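7,8-dihydro-6-hydroxymethylpterin pyrophosphokinase-dihydropteroate synthase (Plasmodium falciparum, PDB 6JWS) probably catalyses two successive steps of folate biosynthesis, pyrophosphorylating 6-hydroxymethyl-7,8-dihydropterin with ATP and then joining the product to 4-aminobenzoate to give 7,8-dihydropteroate. Local coordinates at residues Leu134-Ile139 / Pro319-Thr324; Asn371-Tyr376 / Leu385-Asn390; Ile572-Gly577 / His595-Tyr600. The protein carries 1 engineered substitution. All blocks are in the same frame, centred on the assembly; numbering follows the deposited sequence.

Contact 1 (Leu134-Ile139 / Pro319-Thr324). With ATP (adenosine-5'-triphosphate), chain J.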
# COMPACT_ATOMS: atom_id res chain seq x y z
N LEU B 134 37.26 18.24 -29.28
CA LEU B 134 37.55 17.48 -30.50
C LEU B 134 38.34 16.21 -30.17
O LEU B 134 38.02 15.14 -30.67
CB LEU B 134 38.29 18.37 -31.51
CG LEU B 134 37.48 19.57 -32.04
CD1 LEU B 134 38.40 20.63 -32.63
CD2 LEU B 134 36.41 19.15 -33.04
N GLU B 135 39.35 16.32 -29.29
CA GLU B 135 40.15 15.16 -28.94
C GLU B 135 39.29 14.10 -28.23
O GLU B 135 39.37 12.92 -28.56
CB GLU B 135 41.38 15.54 -28.10
CG GLU B 135 42.29 16.57 -28.75
CD GLU B 135 43.26 16.06 -29.81
OE1 GLU B 135 43.25 14.84 -30.10
OE2 GLU B 135 44.04 16.88 -30.33
N CYS B 136 38.44 14.54 -27.29
CA CYS B 136 37.56 13.61 -26.59
C CYS B 136 36.58 12.96 -27.57
O CYS B 136 36.35 11.75 -27.53
CB CYS B 136 36.83 14.26 -25.41
SG CYS B 136 37.93 14.95 -24.13
N ASN B 137 36.01 13.78 -28.48
CA ASN B 137 35.05 13.23 -29.43
C ASN B 137 35.74 12.14 -30.26
O ASN B 137 35.15 11.09 -30.52
CB ASN B 137 34.39 14.29 -30.31
CG ASN B 137 33.42 15.20 -29.58
OD1 ASN B 137 32.99 16.21 -30.13
ND2 ASN B 137 33.07 14.88 -28.34
N ASN B 138 37.00 12.39 -30.63
CA ASN B 138 37.76 11.45 -31.42
C ASN B 138 37.84 10.11 -30.70
O ASN B 138 37.58 9.07 -31.30
CB ASN B 138 39.15 11.99 -31.79
CG ASN B 138 40.05 10.93 -32.37
OD1 ASN B 138 41.11 10.65 -31.83
ND2 ASN B 138 39.63 10.30 -33.46
N ILE B 139 38.20 10.16 -29.41
CA ILE B 139 38.34 8.93 -28.64
C ILE B 139 37.01 8.19 -28.63
O ILE B 139 36.98 6.96 -28.72
CB ILE B 139 38.85 9.22 -27.21
CG1 ILE B 139 40.26 9.83 -27.21
CG2 ILE B 139 38.76 7.96 -26.34
CD1 ILE B 139 41.35 8.93 -27.80
N PRO B 319 39.28 17.03 -18.19
CA PRO B 319 38.56 15.94 -17.54
C PRO B 319 38.59 14.63 -18.33
O PRO B 319 38.88 14.62 -19.53
CB PRO B 319 37.12 16.47 -17.52
CG PRO B 319 37.28 17.96 -17.46
CD PRO B 319 38.43 18.21 -18.41
N HIS B 320 38.31 13.52 -17.65
CA HIS B 320 38.22 12.24 -18.33
C HIS B 320 37.31 12.38 -19.55
O HIS B 320 36.36 13.16 -19.55
CB HIS B 320 37.80 11.15 -17.33
CG HIS B 320 37.84 9.77 -17.88
ND1 HIS B 320 36.79 9.24 -18.61
CD2 HIS B 320 38.77 8.79 -17.78
CE1 HIS B 320 37.07 7.99 -18.94
NE2 HIS B 320 38.27 7.69 -18.44
N VAL B 321 37.63 11.61 -20.59
CA VAL B 321 36.95 11.65 -21.88
C VAL B 321 35.46 11.39 -21.67
O VAL B 321 34.62 11.96 -22.36
CB VAL B 321 37.58 10.61 -22.85
CG1 VAL B 321 36.74 10.38 -24.09
CG2 VAL B 321 39.00 10.98 -23.25
N TYR B 322 35.13 10.56 -20.68
CA TYR B 322 33.79 10.01 -20.61
C TYR B 322 32.89 10.76 -19.62
O TYR B 322 31.72 10.42 -19.50
CB TYR B 322 33.85 8.49 -20.45
CG TYR B 322 34.07 7.77 -21.76
CD1 TYR B 322 33.00 7.39 -22.55
CD2 TYR B 322 35.35 7.48 -22.22
CE1 TYR B 322 33.19 6.73 -23.76
CE2 TYR B 322 35.56 6.83 -23.43
CZ TYR B 322 34.47 6.45 -24.20
OH TYR B 322 34.64 5.79 -25.38
N THR B 323 33.41 11.81 -18.99
CA THR B 323 32.76 12.47 -17.86
C THR B 323 31.29 12.80 -18.13
O THR B 323 30.45 12.65 -17.25
CB THR B 323 33.54 13.72 -17.44
OG1 THR B 323 34.89 13.28 -17.26
CG2 THR B 323 33.03 14.34 -16.16
N THR B 324 30.99 13.22 -19.36
CA THR B 324 29.71 13.78 -19.77
C THR B 324 28.94 12.75 -20.59
O THR B 324 27.76 12.93 -20.88
CB THR B 324 30.01 15.06 -20.56
OG1 THR B 324 29.96 16.07 -19.57
CG2 THR B 324 29.05 15.35 -21.70
PG ATP J . 39.76 5.21 -19.84
O1G ATP J . 38.27 4.95 -19.78
O2G ATP J . 40.12 6.36 -20.78
O3G ATP J . 40.37 5.38 -18.47
PB ATP J . 39.96 2.36 -20.76
O1B ATP J . 40.78 1.79 -21.87
O2B ATP J . 38.47 2.25 -20.82
O3B ATP J . 40.41 3.88 -20.52
PA ATP J . 41.77 1.82 -18.52
O1A ATP J . 41.50 2.73 -17.36
O2A ATP J . 42.31 0.45 -18.24
O3A ATP J . 40.43 1.68 -19.39
O5' ATP J . 42.74 2.56 -19.57
C5' ATP J . 43.14 3.92 -19.29
C4' ATP J . 43.85 4.49 -20.49
O4' ATP J . 43.32 5.82 -20.79
C3' ATP J . 45.36 4.68 -20.33
O3' ATP J . 45.99 4.42 -21.58
C2' ATP J . 45.46 6.12 -19.83
O2' ATP J . 46.66 6.79 -20.16
C1' ATP J . 44.32 6.79 -20.60
N9 ATP J . 43.76 7.94 -19.89
C8 ATP J . 43.57 9.19 -20.41
N7 ATP J . 43.05 10.03 -19.55
C5 ATP J . 42.85 9.27 -18.40
C6 ATP J . 42.30 9.58 -17.14
N6 ATP J . 41.85 10.79 -16.83
N1 ATP J . 42.25 8.59 -16.22
C2 ATP J . 42.72 7.37 -16.55
N3 ATP J . 43.25 6.97 -17.70
C4 ATP J . 43.29 7.98 -18.60
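A single methyl group does most of the joining here: CG1 of Val-321 meets both Cys-136 and Ile-139 on helix 129-148, and no hydrogen bond runs between the two segments. A chi1 of 167° sets CG1 opposite the backbone N and turns this branch onto the helix, where it lies 3.9 Å from CG2 of Ile-139. The two side chains cross at about a right angle. On the preceding turn, Val-321 CG1 comes to 3.7 Å from the carbonyl O of Cys-136 and to 4.1 Å from its CB. Tyr-322 adds a looser touch, its CE2 lying 4.5 Å from Ile-139 CG2, which approaches the ring obliquely; the tyrosine hydroxyl bonds to Asn-143 farther along the same helix.

The loop that presents these side chains is itself well tied. His-320 to Thr-323 form a type I turn, and His-320 O accepts both Thr-323 OG1 (2.7 Å) and Thr-323 N (3.3 Å) from the same face of its carbonyl plane. A bond of 3.0 Å from Tyr-322 N to His-320 ND1, its donor tilted from the ring plane, helps to hold the imidazole with NE2 toward the gamma-phosphate, 3.1 Å from O1G of ATP. Packing on one side of the loop thus accompanies ligand contact on the other, in the kinase part of the enzyme. Phe-220 of strand 219-221 packs on Ile-139 and Val-321, His-320 pairs by backbone with Leu-212 of strand 208-214, and helix 327-336 meets Tyr-322 and Thr-323 through Ile-329 and Leu-333.

Contact 2 (Asn371-Tyr376 / Leu385-Asn390)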
# COMPACT_ATOMS: atom_id res chain seq x y z
N ASN B 371 17.80 0.43 -14.49
CA ASN B 371 18.92 -0.51 -14.47
C ASN B 371 20.20 0.17 -13.99
O ASN B 371 21.30 -0.25 -14.35
CB ASN B 371 19.14 -1.14 -15.85
CG ASN B 371 18.02 -2.06 -16.29
OD1 ASN B 371 17.35 -2.69 -15.47
ND2 ASN B 371 17.81 -2.13 -17.59
N ASN B 372 20.07 1.23 -13.20
CA ASN B 372 21.23 1.87 -12.62
C ASN B 372 20.94 2.08 -11.14
O ASN B 372 20.38 3.10 -10.75
CB ASN B 372 21.61 3.15 -13.37
CG ASN B 372 22.10 2.86 -14.77
OD1 ASN B 372 23.20 2.35 -14.95
ND2 ASN B 372 21.29 3.17 -15.78
N LYS B 373 21.27 1.06 -10.33
CA LYS B 373 20.71 0.91 -8.99
C LYS B 373 21.67 1.47 -7.94
O LYS B 373 22.85 1.10 -7.89
CB LYS B 373 20.44 -0.56 -8.71
CG LYS B 373 19.36 -1.20 -9.57
CD LYS B 373 18.94 -2.55 -9.04
CE LYS B 373 17.90 -3.28 -9.88
NZ LYS B 373 17.63 -4.62 -9.31
N ARG B 374 21.11 2.34 -7.09
CA ARG B 374 21.79 2.82 -5.89
C ARG B 374 21.98 1.68 -4.89
O ARG B 374 21.06 0.91 -4.59
CB ARG B 374 21.03 4.03 -5.33
CG ARG B 374 21.69 4.69 -4.12
CD ARG B 374 21.97 6.14 -4.41
NE ARG B 374 20.79 6.93 -4.28
CZ ARG B 374 20.47 7.98 -5.00
NH1 ARG B 374 21.26 8.41 -5.97
NH2 ARG B 374 19.32 8.58 -4.76
N ILE B 375 23.20 1.57 -4.35
CA ILE B 375 23.53 0.53 -3.39
C ILE B 375 23.91 1.15 -2.05
O ILE B 375 24.60 2.17 -2.02
CB ILE B 375 24.70 -0.31 -3.96
CG1 ILE B 375 24.23 -1.23 -5.09
CG2 ILE B 375 25.42 -1.08 -2.86
CD1 ILE B 375 25.38 -1.77 -5.94
N TYR B 376 23.53 0.49 -0.94
CA TYR B 376 24.09 0.82 0.37
C TYR B 376 24.73 -0.43 0.97
O TYR B 376 24.44 -1.54 0.51
CB TYR B 376 23.03 1.45 1.30
CG TYR B 376 21.99 0.48 1.79
CD1 TYR B 376 20.91 0.13 0.99
CD2 TYR B 376 22.06 -0.12 3.05
CE1 TYR B 376 19.92 -0.73 1.42
CE2 TYR B 376 21.08 -1.00 3.49
CZ TYR B 376 20.00 -1.31 2.68
OH TYR B 376 19.00 -2.17 3.04
N LEU B 385 19.30 -0.23 -2.60
CA LEU B 385 18.46 0.71 -1.89
C LEU B 385 17.01 0.48 -2.32
O LEU B 385 16.71 0.41 -3.51
CB LEU B 385 18.89 2.14 -2.20
CG LEU B 385 18.25 3.18 -1.28
CD1 LEU B 385 18.68 2.95 0.16
CD2 LEU B 385 18.60 4.60 -1.70
N LYS B 386 16.12 0.36 -1.33
CA LYS B 386 14.67 0.33 -1.54
C LYS B 386 14.18 -1.03 -2.03
O LYS B 386 13.00 -1.16 -2.33
CB LYS B 386 14.12 1.49 -2.40
CG LYS B 386 14.36 2.93 -1.93
CD LYS B 386 14.29 3.15 -0.43
CE LYS B 386 14.81 4.50 0.04
NZ LYS B 386 14.78 4.60 1.52
N GLU B 387 15.04 -2.06 -2.07
CA GLU B 387 14.60 -3.36 -2.58
C GLU B 387 14.22 -4.36 -1.49
O GLU B 387 13.67 -5.41 -1.80
CB GLU B 387 15.64 -3.97 -3.52
CG GLU B 387 15.59 -3.34 -4.89
CD GLU B 387 16.35 -4.10 -5.97
OE1 GLU B 387 16.68 -5.32 -5.76
OE2 GLU B 387 16.62 -3.48 -7.02
N LYS B 388 14.45 -4.01 -0.22
CA LYS B 388 14.13 -4.91 0.88
C LYS B 388 13.94 -4.12 2.18
O LYS B 388 14.71 -3.23 2.48
CB LYS B 388 15.30 -5.88 1.05
CG LYS B 388 14.97 -7.19 1.74
CD LYS B 388 16.04 -7.60 2.75
CE LYS B 388 15.99 -9.08 3.05
NZ LYS B 388 16.23 -9.36 4.49
N THR B 389 12.91 -4.50 2.95
CA THR B 389 12.73 -4.05 4.32
C THR B 389 13.34 -5.08 5.26
O THR B 389 12.80 -6.18 5.42
CB THR B 389 11.24 -3.78 4.61
OG1 THR B 389 10.79 -2.76 3.72
CG2 THR B 389 10.96 -3.35 6.03
N ASN B 390 14.48 -4.73 5.86
CA ASN B 390 15.23 -5.60 6.76
C ASN B 390 14.72 -5.44 8.20
O ASN B 390 14.39 -4.34 8.64
CB ASN B 390 16.73 -5.29 6.71
CG ASN B 390 17.38 -5.62 5.39
OD1 ASN B 390 17.45 -6.79 4.99
ND2 ASN B 390 17.82 -4.61 4.66
O HOH W 1 18.45 0.41 -5.71
O HOH W 2 16.84 -2.02 1.46
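The carbonyl O of Arg-374 is gripped twice, by Leu-385 N at 2.9 Å and by water 1, which donates to Arg-374 O over 2.9 Å. The first bond is nearly straight (159° at the hydrogen), its donor tilted from the carbonyl plane. It continues the pairing of a beta hairpin, strands 372-377 and 382-384, at the edge of the antiparallel sheet, just where the chain leaves for strand 390-396 of the TIM barrel. Water 1 also donates to Leu-385 O at 2.8 Å, so both backbone polar groups of Leu-385 are tied to the strand, one directly and one through solvent.

Farther out, two extended side chains cross at about a right angle and end in a salt bridge: Lys-373 NZ reaches the syn lone pair of Glu-387 OE2 at 2.8 Å. The same lysine makes a cation-pi contact with Tyr-384.

Leu-385 divides its methyl groups between two neighbours. CD2 runs beside Arg-374, 3.9 Å from that residue's CG and near the edge of the guanidinium, whose charge is answered by Glu-599. CD1 meets CD1 of Tyr-376 at 3.7 Å, approaching the ring obliquely. Tyr-376 holds its CG in the crowded position between backbone N and carbonyl carbon (chi1 72°), which swings the phenol across to the segment 385-390. There Tyr-376 OH donates to water 2, lying 2.7 Å away in the plane of the ring, and that water in turn donates to Lys-388 O, also at 2.7 Å.

Contact 3 (Ile572-Gly577 / His595-Tyr600); sequences ILFDIG and HVYDEY. With PT1 (pteroic acid), chain I.
Phe-574 and Tyr-600 lie face to face as an offset stack, ring centres 4.2 Å apart and planes inclined by 27°. The overlap is at the rims: Phe-574 CZ comes to 3.4 Å from Tyr-600 CD1, over the tyrosine face. The base of the tyrosine joins in, since Tyr-600 CB sits over the phenylalanine ring, 4.1 Å from its centroid, in a CH-pi contact. Tyr-597 meets Phe-574 obliquely, planes at 57°. Together the three rings make an aromatic cluster at the flank of strand 572-575 in the TIM barrel. Ile-576 extends it: with CG1 in the cramped place between N and carbonyl carbon, CG2 is the branch that touches, 3.4 Å from Tyr-597 CE2 and close to the hydroxyl as well. The far end of Tyr-600 is polar and bonds to Glu-556.

Along the strand the side chains alternate. While Phe-574 and Ile-576 point toward the loop 595-600, Asp-575 leaves the strand on the side away from it, and with CG anti to the backbone N (chi1 -176°) its carboxylate reaches pteroic acid. Its OD1 accepts Gly-577 N at 2.9 Å from above the carboxylate plane, an Asx turn that helps to fix the group. OD2 accepts N11 of pteroic acid at 2.8 Å and lies 2.6 Å from its ring atom N4. The strand thus has two chemistries: its aromatic side packs on the loop without hydrogen bonds between the segments, while its other side presents a carboxylate to two neighbouring pterin nitrogens, consistent with recognition of that end of the ligand.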
# COMPACT_ATOMS: atom_id res chain seq x y z
N ILE B 572 26.09 5.11 5.34
CA ILE B 572 25.46 5.98 6.32
C ILE B 572 23.95 5.86 6.17
O ILE B 572 23.43 6.09 5.08
CB ILE B 572 25.91 7.44 6.09
CG1 ILE B 572 27.44 7.56 6.23
CG2 ILE B 572 25.17 8.40 7.02
CD1 ILE B 572 28.01 8.86 5.72
N LEU B 573 23.25 5.53 7.26
CA LEU B 573 21.81 5.37 7.23
C LEU B 573 21.17 6.46 8.08
O LEU B 573 21.81 6.96 9.01
CB LEU B 573 21.49 3.97 7.75
CG LEU B 573 22.17 2.86 6.95
CD1 LEU B 573 23.23 2.17 7.78
CD2 LEU B 573 21.15 1.85 6.49
N PHE B 574 19.95 6.86 7.69
CA PHE B 574 19.22 7.94 8.34
C PHE B 574 18.12 7.36 9.20
O PHE B 574 17.48 6.38 8.82
CB PHE B 574 18.49 8.82 7.31
CG PHE B 574 19.37 9.69 6.45
CD1 PHE B 574 20.41 9.15 5.71
CD2 PHE B 574 19.09 11.03 6.29
CE1 PHE B 574 21.19 9.98 4.91
CE2 PHE B 574 19.89 11.86 5.51
CZ PHE B 574 20.95 11.33 4.83
N ASP B 575 17.87 8.03 10.34
CA ASP B 575 16.79 7.66 11.24
C ASP B 575 16.17 8.95 11.79
O ASP B 575 16.86 9.78 12.37
CB ASP B 575 17.29 6.68 12.31
CG ASP B 575 16.19 6.17 13.24
OD1 ASP B 575 15.08 6.73 13.21
OD2 ASP B 575 16.43 5.17 13.96
N ILE B 576 14.85 9.09 11.62
CA ILE B 576 14.12 10.32 11.95
C ILE B 576 13.88 10.41 13.46
O ILE B 576 13.45 11.46 13.94
CB ILE B 576 12.78 10.30 11.21
CG1 ILE B 576 12.18 8.90 11.37
CG2 ILE B 576 13.00 10.64 9.74
CD1 ILE B 576 10.72 8.86 11.30
N GLY B 577 14.08 9.30 14.17
CA GLY B 577 13.98 9.24 15.62
C GLY B 577 12.55 9.38 16.14
O GLY B 577 12.25 10.30 16.91
N HIS B 595 8.47 9.75 2.43
CA HIS B 595 8.91 9.76 1.04
C HIS B 595 10.11 10.68 0.86
O HIS B 595 10.89 10.50 -0.09
CB HIS B 595 7.73 10.13 0.12
CG HIS B 595 7.30 11.55 0.27
ND1 HIS B 595 6.32 11.95 1.18
CD2 HIS B 595 7.74 12.68 -0.34
CE1 HIS B 595 6.17 13.26 1.13
NE2 HIS B 595 7.04 13.73 0.21
N VAL B 596 10.29 11.66 1.77
CA VAL B 596 11.40 12.59 1.60
C VAL B 596 12.75 11.87 1.73
O VAL B 596 13.77 12.48 1.40
CB VAL B 596 11.32 13.81 2.53
CG1 VAL B 596 10.06 14.65 2.34
CG2 VAL B 596 11.62 13.46 4.00
N TYR B 597 12.75 10.59 2.16
CA TYR B 597 13.95 9.76 2.31
C TYR B 597 14.13 8.75 1.17
O TYR B 597 14.91 7.81 1.31
CB TYR B 597 14.07 9.11 3.71
CG TYR B 597 14.14 10.14 4.82
CD1 TYR B 597 15.33 10.81 5.11
CD2 TYR B 597 13.01 10.50 5.53
CE1 TYR B 597 15.39 11.80 6.09
CE2 TYR B 597 13.06 11.49 6.50
CZ TYR B 597 14.25 12.14 6.79
OH TYR B 597 14.28 13.12 7.74
N ASP B 598 13.44 8.96 0.05
CA ASP B 598 13.38 7.99 -1.04
C ASP B 598 14.76 7.79 -1.67
O ASP B 598 14.99 6.77 -2.30
CB ASP B 598 12.37 8.40 -2.14
CG ASP B 598 10.92 8.06 -1.81
OD1 ASP B 598 10.67 7.37 -0.79
OD2 ASP B 598 10.04 8.50 -2.58
N GLU B 599 15.66 8.76 -1.51
CA GLU B 599 17.01 8.66 -2.04
C GLU B 599 18.00 8.11 -1.03
O GLU B 599 19.18 7.96 -1.37
CB GLU B 599 17.55 10.06 -2.35
CG GLU B 599 16.66 10.87 -3.27
CD GLU B 599 16.68 10.34 -4.69
OE1 GLU B 599 17.74 10.46 -5.35
OE2 GLU B 599 15.64 9.80 -5.12
N TYR B 600 17.56 7.85 0.22
CA TYR B 600 18.51 7.59 1.29
C TYR B 600 18.25 6.23 1.93
O TYR B 600 17.10 5.82 2.03
CB TYR B 600 18.37 8.65 2.39
CG TYR B 600 18.79 10.04 1.98
CD1 TYR B 600 20.10 10.35 1.70
CD2 TYR B 600 17.88 11.08 1.98
CE1 TYR B 600 20.48 11.64 1.37
CE2 TYR B 600 18.24 12.38 1.66
CZ TYR B 600 19.54 12.65 1.33
OH TYR B 600 19.91 13.93 1.00
C2 PT1 I . 15.25 4.37 17.44
C3 PT1 I . 15.60 3.92 18.78
C5 PT1 I . 17.00 3.51 18.99
N6 PT1 I . 14.71 3.85 19.80
C7 PT1 I . 17.48 4.05 16.71
N9 PT1 I . 17.86 3.58 17.94
C10 PT1 I . 15.13 3.44 21.03
N11 PT1 I . 18.39 4.13 15.67
C12 PT1 I . 16.46 3.08 21.24
C21 PT1 I . 8.38 6.38 23.09
O22 PT1 I . 7.52 5.56 23.50
O1 PT1 I . 14.00 4.77 17.18
N4 PT1 I . 16.19 4.41 16.47
N8 PT1 I . 17.35 3.10 20.22
C13 PT1 I . 14.14 3.43 22.16
N14 PT1 I . 13.83 4.83 22.53
C15 PT1 I . 12.54 5.22 22.67
C16 PT1 I . 12.16 6.55 22.37
C17 PT1 I . 11.58 4.26 23.14
C18 PT1 I . 10.80 6.92 22.51
C19 PT1 I . 10.23 4.66 23.30
C20 PT1 I . 9.84 5.98 22.96
O23 PT1 I . 8.04 7.53 22.79

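How the contacts relate
Contacts 2 and 3 adjoin, their centres about 13 Å apart, whereas contact 1 stands about 31 Å from contact 2 and 36 Å from contact 3, between centres. Contact 3 is the buried one, aromatic and without hydrogen bonds between its segments; contact 1 is also apolar but only partly buried; contact 2, with exposed residues at its margin, combines a backbone bond, a salt bridge and bridging waters with a little apolar packing. Contacts 1 and 3 each pack a loop on a regular element beside a ligand, ATP and pteroic acid respectively. Contact 2 joins an edge of the antiparallel sheet to the chain leading into the barrel, and meets contact 3 through the Arg-374 to Glu-599 salt bridge and through Lys-386, which reaches Tyr-600 O.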